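Local coordinates for protein lovastatin nonaketide synthase mokA (Monascus pilosus, PDB 6AD3) that carries out the iterative nine-step assembly of the lovastatin (monacolin K) nonaketide as a multidomain type I polyketide synthase, the present chain being its condensation domain, at residues Val406-Gly409 / Val410-Arg414. The protein carries 1 engineered substitution. Sequence-based numbering, arbitrary orientation.
Sequences VPYG and VLLER
Leu412 N donates to Tyr408 O at 2.8 Å, an almost linear bond with an N-H...O angle of 172° that meets the carbonyl head-on. One residue further on, Glu413 N reaches Gly409 O at 3.1 Å, this time tilted 31° from the carbonyl plane. Together these i to i+4 bonds, followed by that from Arg414 N to Val410 O, wind the short helix 408-414. Before them stands Pro407 at the N-cap position; its carbonyl oxygen takes a weak, bent bond from Val410 N (3.0 Å), closing the first turn from the preceding loop. Asn371 clasps the entry to the helix from outside, its side chain bonding both Val406 O and Tyr408 N.

The helix belongs to the condensation domain, whose family has a two-lobed fold like that of chloramphenicol acetyltransferase. It lies against strand 371-377, an outermost strand of the six-stranded mixed sheet, with helices 80-91 and 256-266 also packing on it: Leu411 is buried among Trp262, Pro374 and Leu432, while Arg414 forms a salt bridge with Glu263. Within the helix, Leu411 CB sits 3.3 Å from Tyr408 O.

Across the first turn, the CG1 methyl of Val410 settles alongside the proline ring, 3.9 Å from Pro407 CB, and also comes within 3.6 Å of Pro407 O. On Tyr408, chi1 of 74° sets CG between the backbone N and the carbonyl carbon. The CD2 methyl of Leu412 meets the CD2-CE2 side of this ring obliquely, 3.6 Å from Tyr408 CD2 and 3.8 Å from Tyr408 CE2. Tyr84 touches Leu412 as well and meets the Tyr408 ring with the two planes steeply inclined.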
loop_
_atom_site.group_PDB
_atom_site.type_symbol
_atom_site.label_atom_id
_atom_site.label_comp_id
_atom_site.label_asym_id
_atom_site.label_seq_id
_atom_site.Cartn_x
_atom_site.Cartn_y
_atom_site.Cartn_z
ATOM N N VAL A 406 -15.188 0.710 -5.737
ATOM C CA VAL A 406 -14.993 -0.504 -6.468
ATOM C C VAL A 406 -13.607 -1.119 -6.209
ATOM O O VAL A 406 -12.594 -0.522 -6.574
ATOM C CB VAL A 406 -15.150 -0.270 -7.967
ATOM C CG1 VAL A 406 -15.000 -1.578 -8.711
ATOM C CG2 VAL A 406 -16.501 0.327 -8.244
ATOM N N PRO A 407 -13.565 -2.330 -5.615
ATOM C CA PRO A 407 -12.259 -2.997 -5.456
ATOM C C PRO A 407 -11.629 -3.303 -6.840
ATOM O O PRO A 407 -12.333 -3.731 -7.754
ATOM C CB PRO A 407 -12.615 -4.289 -4.736
ATOM C CG PRO A 407 -13.887 -3.980 -3.991
ATOM C CD PRO A 407 -14.634 -3.050 -4.908
ATOM N N TYR A 408 -10.377 -2.920 -7.048
ATOM C CA TYR A 408 -9.828 -2.902 -8.426
ATOM C C TYR A 408 -9.848 -4.315 -9.053
ATOM O O TYR A 408 -10.014 -4.455 -10.260
ATOM C CB TYR A 408 -8.433 -2.292 -8.493
ATOM C CG TYR A 408 -7.347 -3.175 -7.963
ATOM C CD1 TYR A 408 -7.110 -3.281 -6.596
ATOM C CD2 TYR A 408 -6.504 -3.824 -8.807
ATOM C CE1 TYR A 408 -6.088 -4.080 -6.089
ATOM C CE2 TYR A 408 -5.484 -4.661 -8.320
ATOM C CZ TYR A 408 -5.243 -4.703 -6.948
ATOM O OH TYR A 408 -4.277 -5.572 -6.498
ATOM N N GLY A 409 -9.709 -5.361 -8.230
ATOM C CA GLY A 409 -9.746 -6.732 -8.749
ATOM C C GLY A 409 -11.075 -7.066 -9.413
ATOM O O GLY A 409 -11.122 -7.815 -10.406
ATOM N N VAL A 410 -12.175 -6.500 -8.912
ATOM C CA VAL A 410 -13.435 -6.748 -9.626
ATOM C C VAL A 410 -13.525 -6.018 -10.948
ATOM O O VAL A 410 -13.958 -6.615 -11.946
ATOM C CB VAL A 410 -14.753 -6.717 -8.797
ATOM C CG1 VAL A 410 -14.585 -6.449 -7.345
ATOM C CG2 VAL A 410 -15.891 -5.954 -9.476
ATOM N N LEU A 411 -12.911 -4.844 -11.039
ATOM C CA LEU A 411 -12.765 -4.166 -12.357
ATOM C C LEU A 411 -11.916 -4.979 -13.307
ATOM O O LEU A 411 -12.264 -5.184 -14.483
ATOM C CB LEU A 411 -12.153 -2.789 -12.187
ATOM C CG LEU A 411 -12.049 -1.986 -13.466
ATOM C CD1 LEU A 411 -13.426 -1.701 -14.053
ATOM C CD2 LEU A 411 -11.289 -0.694 -13.249
ATOM N N LEU A 412 -10.749 -5.379 -12.852
ATOM C CA LEU A 412 -9.875 -6.158 -13.687
ATOM C C LEU A 412 -10.589 -7.386 -14.286
ATOM O O LEU A 412 -10.429 -7.693 -15.478
ATOM C CB LEU A 412 -8.678 -6.619 -12.874
ATOM C CG LEU A 412 -7.373 -5.853 -12.990
ATOM C CD1 LEU A 412 -7.366 -4.509 -13.636
ATOM C CD2 LEU A 412 -6.520 -5.929 -11.748
ATOM N N GLU A 413 -11.341 -8.092 -13.451
ATOM C CA GLU A 413 -12.056 -9.287 -13.895
ATOM C C GLU A 413 -13.099 -8.930 -14.922
ATOM O O GLU A 413 -13.189 -9.565 -15.983
ATOM C CB GLU A 413 -12.727 -9.995 -12.731
ATOM C CG GLU A 413 -13.644 -11.129 -13.193
ATOM C CD GLU A 413 -13.991 -12.087 -12.073
ATOM O OE1 GLU A 413 -13.865 -13.318 -12.271
ATOM O OE2 GLU A 413 -14.344 -11.611 -10.981
ATOM N N ARG A 414 -13.843 -7.875 -14.652
ATOM C CA ARG A 414 -14.834 -7.400 -15.598
ATOM C C ARG A 414 -14.265 -7.028 -16.934
ATOM O O ARG A 414 -14.905 -7.272 -17.955
ATOM C CB ARG A 414 -15.620 -6.259 -15.034
ATOM C CG ARG A 414 -16.536 -6.727 -13.938
ATOM C CD ARG A 414 -17.354 -5.593 -13.407
ATOM N NE ARG A 414 -18.156 -5.008 -14.457
ATOM C CZ ARG A 414 -19.418 -5.312 -14.670
ATOM N NH1 ARG A 414 -20.038 -6.189 -13.874
ATOM N NH2 ARG A 414 -20.082 -4.670 -15.607
#